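PDB 6BJA: acetyl-CoA acetyltransferase A from Ascaris suum, which probably catalyses the reversible condensation of two acetyl-CoA molecules to acetoacetyl-CoA and coenzyme A, as a thiolase-family acyltransferase of lipid metabolism. Local coordinates for residues E186-A191 with D222-R227. Residues are numbered along the deposited sequence; the frame is centred on the assembly and turned at random.
Sequences ESYRKA and DEEYKR. With COA (coenzyme A), chain C.
Tyr-188 and Glu-224 offer a worked example of how a phenol can be set in place in the coenzyme A pocket. The Tyr-188 hydroxyl donates to the carboxylate of Glu-224, OH to OE2 at 2.6 Å, and OE2 receives it on its anti lone pair, away from the other carboxylate oxygen; ring and carboxylate planes stand 60° apart. Glu-224 reaches the phenol with CG anti to its backbone N (chi1 169°) and a bend at chi2. Nearer the backbone, the 3-10 turn 224-226 lies along one edge of the ring: CD1 of Tyr-188 comes within 3.3 Å of the Tyr-225 carbonyl O, and CE1 lies 3.6 Å from the Glu-224 O, which is in the ring plane. Helix 177-197 is thereby joined to the loop between strands 218-219 and 257-267, within the thiolase N-terminal family region, where the coenzyme A adenine is bound. Its amino nitrogen N6A approaches the Tyr-188 OH to 3.0 Å, obliquely to the ring, while Lys-232 NZ and the Ser-254 carbonyl O are hydrogen-bonded to the cofactor. One helical turn on from Tyr-188, Ala-191 adds an apolar contact, its CB 3.8 Å from CB of Tyr-225. The Tyr-225 ring has the Ala-191 carbonyl O over one face and CG of Lys-226 over the centre of the opposite face, and also stacks with Trp-195 farther along the same helix.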
loop_
_atom_site.group_PDB
_atom_site.type_symbol
_atom_site.label_atom_id
_atom_site.label_comp_id
_atom_site.label_asym_id
_atom_site.label_seq_id
_atom_site.Cartn_x
_atom_site.Cartn_y
_atom_site.Cartn_z
ATOM N N GLU A 186 16.157 -29.745 23.481
ATOM C CA GLU A 186 17.144 -29.547 24.544
ATOM C C GLU A 186 17.496 -28.058 24.759
ATOM O O GLU A 186 17.771 -27.641 25.893
ATOM C CB GLU A 186 18.397 -30.349 24.238
ATOM C CG GLU A 186 19.548 -30.234 25.229
ATOM C CD GLU A 186 19.270 -30.825 26.613
ATOM O OE1 GLU A 186 18.173 -31.346 26.847
ATOM O OE2 GLU A 186 20.170 -30.722 27.460
ATOM N N SER A 187 17.487 -27.265 23.689
ATOM C CA SER A 187 17.694 -25.825 23.846
ATOM C C SER A 187 16.570 -25.251 24.718
ATOM O O SER A 187 16.822 -24.448 25.628
ATOM C CB SER A 187 17.759 -25.143 22.482
ATOM O OG SER A 187 18.113 -23.783 22.634
ATOM N N TYR A 188 15.339 -25.690 24.463
ATOM C CA TYR A 188 14.194 -25.261 25.252
ATOM C C TYR A 188 14.351 -25.748 26.683
ATOM O O TYR A 188 14.033 -25.015 27.626
ATOM C CB TYR A 188 12.879 -25.781 24.661
ATOM C CG TYR A 188 12.325 -24.996 23.495
ATOM C CD1 TYR A 188 11.529 -23.870 23.691
ATOM C CD2 TYR A 188 12.583 -25.395 22.196
ATOM C CE1 TYR A 188 11.002 -23.170 22.627
ATOM C CE2 TYR A 188 12.089 -24.703 21.125
ATOM C CZ TYR A 188 11.297 -23.586 21.327
ATOM O OH TYR A 188 10.809 -22.930 20.220
ATOM N N ARG A 189 14.824 -26.982 26.877
ATOM C CA ARG A 189 14.979 -27.489 28.244
ATOM C C ARG A 189 15.967 -26.663 29.045
ATOM O O ARG A 189 15.711 -26.327 30.216
ATOM C CB ARG A 189 15.435 -28.940 28.234
ATOM C CG ARG A 189 15.395 -29.568 29.619
ATOM C CD ARG A 189 16.159 -30.876 29.649
ATOM N NE ARG A 189 17.593 -30.693 29.489
ATOM C CZ ARG A 189 18.396 -30.144 30.389
ATOM N NH1 ARG A 189 17.921 -29.724 31.563
ATOM N NH2 ARG A 189 19.681 -30.036 30.140
ATOM N N LYS A 190 17.089 -26.327 28.420
ATOM C CA LYS A 190 18.133 -25.569 29.083
ATOM C C LYS A 190 17.644 -24.162 29.390
ATOM O O LYS A 190 17.966 -23.624 30.451
ATOM C CB LYS A 190 19.413 -25.536 28.242
ATOM C CG LYS A 190 20.099 -26.903 28.194
ATOM C CD LYS A 190 21.472 -26.830 27.528
ATOM C CE LYS A 190 21.353 -26.421 26.083
ATOM N NZ LYS A 190 22.664 -26.442 25.365
ATOM N N ALA A 191 16.852 -23.584 28.484
ATOM C CA ALA A 191 16.329 -22.227 28.704
ATOM C C ALA A 191 15.351 -22.237 29.849
ATOM O O ALA A 191 15.374 -21.345 30.708
ATOM C CB ALA A 191 15.655 -21.700 27.470
ATOM N N ASP A 222 12.154 -13.895 29.130
ATOM C CA ASP A 222 12.075 -14.289 27.741
ATOM C C ASP A 222 10.748 -14.992 27.467
ATOM O O ASP A 222 10.254 -15.747 28.311
ATOM C CB ASP A 222 13.234 -15.224 27.374
ATOM C CG ASP A 222 14.599 -14.575 27.540
ATOM O OD1 ASP A 222 14.768 -13.372 27.202
ATOM O OD2 ASP A 222 15.521 -15.269 28.001
ATOM N N GLU A 223 10.175 -14.760 26.293
ATOM C CA GLU A 223 8.872 -15.326 25.949
ATOM C C GLU A 223 8.913 -16.620 25.156
ATOM O O GLU A 223 8.054 -17.466 25.326
ATOM C CB GLU A 223 8.047 -14.296 25.159
ATOM C CG GLU A 223 7.713 -13.063 25.944
ATOM C CD GLU A 223 6.640 -12.180 25.307
ATOM O OE1 GLU A 223 6.540 -12.143 24.058
ATOM O OE2 GLU A 223 5.882 -11.522 26.067
ATOM N N GLU A 224 9.873 -16.768 24.246
ATOM C CA GLU A 224 9.784 -17.859 23.278
ATOM C C GLU A 224 9.872 -19.230 23.913
ATOM O O GLU A 224 9.226 -20.162 23.437
ATOM C CB GLU A 224 10.873 -17.727 22.213
ATOM C CG GLU A 224 11.030 -18.977 21.302
ATOM C CD GLU A 224 9.769 -19.383 20.520
ATOM O OE1 GLU A 224 8.936 -18.490 20.187
ATOM O OE2 GLU A 224 9.635 -20.608 20.194
ATOM N N TYR A 225 10.671 -19.383 24.963
ATOM C CA TYR A 225 10.961 -20.733 25.459
ATOM C C TYR A 225 9.713 -21.383 26.040
ATOM O O TYR A 225 9.652 -22.618 26.153
ATOM C CB TYR A 225 12.090 -20.703 26.489
ATOM C CG TYR A 225 11.680 -20.280 27.886
ATOM C CD1 TYR A 225 11.686 -18.947 28.255
ATOM C CD2 TYR A 225 11.309 -21.220 28.834
ATOM C CE1 TYR A 225 11.312 -18.548 29.522
ATOM C CE2 TYR A 225 10.932 -20.831 30.103
ATOM C CZ TYR A 225 10.940 -19.506 30.444
ATOM O OH TYR A 225 10.565 -19.108 31.722
ATOM N N LYS A 226 8.722 -20.566 26.398
ATOM C CA LYS A 226 7.467 -21.087 26.960
ATOM C C LYS A 226 6.504 -21.630 25.904
ATOM O O LYS A 226 5.489 -22.254 26.249
ATOM C CB LYS A 226 6.767 -19.993 27.770
ATOM C CG LYS A 226 7.632 -19.433 28.878
ATOM C CD LYS A 226 6.940 -18.293 29.613
ATOM C CE LYS A 226 7.932 -17.222 30.055
ATOM N NZ LYS A 226 7.309 -16.205 30.941
ATOM N N ARG A 227 6.832 -21.434 24.630
ATOM C CA ARG A 227 5.895 -21.712 23.542
ATOM C C ARG A 227 6.056 -23.094 22.934
ATOM O O ARG A 227 5.289 -23.465 22.050
ATOM C CB ARG A 227 6.038 -20.662 22.443
ATOM C CG ARG A 227 5.802 -19.297 22.988
ATOM C CD ARG A 227 5.473 -18.247 21.950
ATOM N NE ARG A 227 5.177 -17.028 22.704
ATOM C CZ ARG A 227 4.506 -15.977 22.254
ATOM N NH1 ARG A 227 4.044 -15.937 21.004
ATOM N NH2 ARG A 227 4.317 -14.955 23.074
HETATM N N1A COA C . 7.054 -26.446 19.131
HETATM C C2A COA C . 5.992 -27.036 18.553
HETATM N N3A COA C . 5.362 -26.542 17.477
HETATM C C4A COA C . 5.772 -25.398 16.894
HETATM C C5A COA C . 6.930 -24.693 17.454
HETATM C C6A COA C . 7.573 -25.296 18.641
HETATM N N6A COA C . 8.647 -24.728 19.226
HETATM N N7A COA C . 7.111 -23.599 16.685
HETATM C C8A COA C . 6.153 -23.608 15.722
HETATM N N9A COA C . 5.354 -24.696 15.850
HETATM C C1B COA C . 4.180 -25.086 15.022
HETATM C C2B COA C . 3.045 -24.106 15.270
HETATM O O2B COA C . 2.099 -24.616 16.213
HETATM C C3B COA C . 2.384 -23.898 13.924
HETATM O O3B COA C . 1.072 -24.472 13.972
HETATM P P3B COA C . 0.512 -25.700 13.102
HETATM O O7A COA C . 1.507 -26.835 13.178
HETATM O O8A COA C . -0.803 -26.139 13.705
HETATM O O9A COA C . 0.321 -25.267 11.670
HETATM C C4B COA C . 3.384 -24.445 12.902
HETATM O O4B COA C . 4.453 -25.072 13.616
HETATM C C5B COA C . 3.984 -23.300 12.108
HETATM O O5B COA C . 4.722 -22.521 13.046
HETATM P P1A COA C . 4.471 -20.947 13.296
HETATM O O1A COA C . 3.015 -20.620 13.526
HETATM O O2A COA C . 5.300 -20.463 14.466
HETATM O O3A COA C . 4.923 -20.189 11.970
HETATM P P2A COA C . 4.366 -18.712 11.685
HETATM O O4A COA C . 2.876 -18.757 11.421
HETATM O O5A COA C . 4.692 -17.773 12.828
HETATM O O6A COA C . 5.162 -18.269 10.371
HETATM C CBP COA C . 7.201 -17.101 10.133
HETATM C CCP COA C . 6.571 -18.459 10.360
HETATM C CDP COA C . 6.694 -16.588 8.804
HETATM C CEP COA C . 6.749 -16.080 11.182
HETATM C CAP COA C . 8.726 -17.256 9.992
HETATM O OAP COA C . 9.254 -16.005 9.524
HETATM C C9P COA C . 9.423 -17.682 11.268
HETATM O O9P COA C . 8.872 -17.612 12.355
HETATM N N8P COA C . 10.676 -18.143 11.210
HETATM C C7P COA C . 11.457 -18.301 10.001
HETATM C C6P COA C . 12.666 -19.181 10.286
HETATM C C5P COA C . 13.902 -18.329 10.181
HETATM O O5P COA C . 14.556 -18.290 9.142
HETATM N N4P COA C . 14.198 -17.612 11.257
HETATM C C3P COA C . 15.310 -16.680 11.236
HETATM C C2P COA C . 16.596 -17.220 11.815
HETATM S S1P COA C . 17.976 -16.799 10.734
#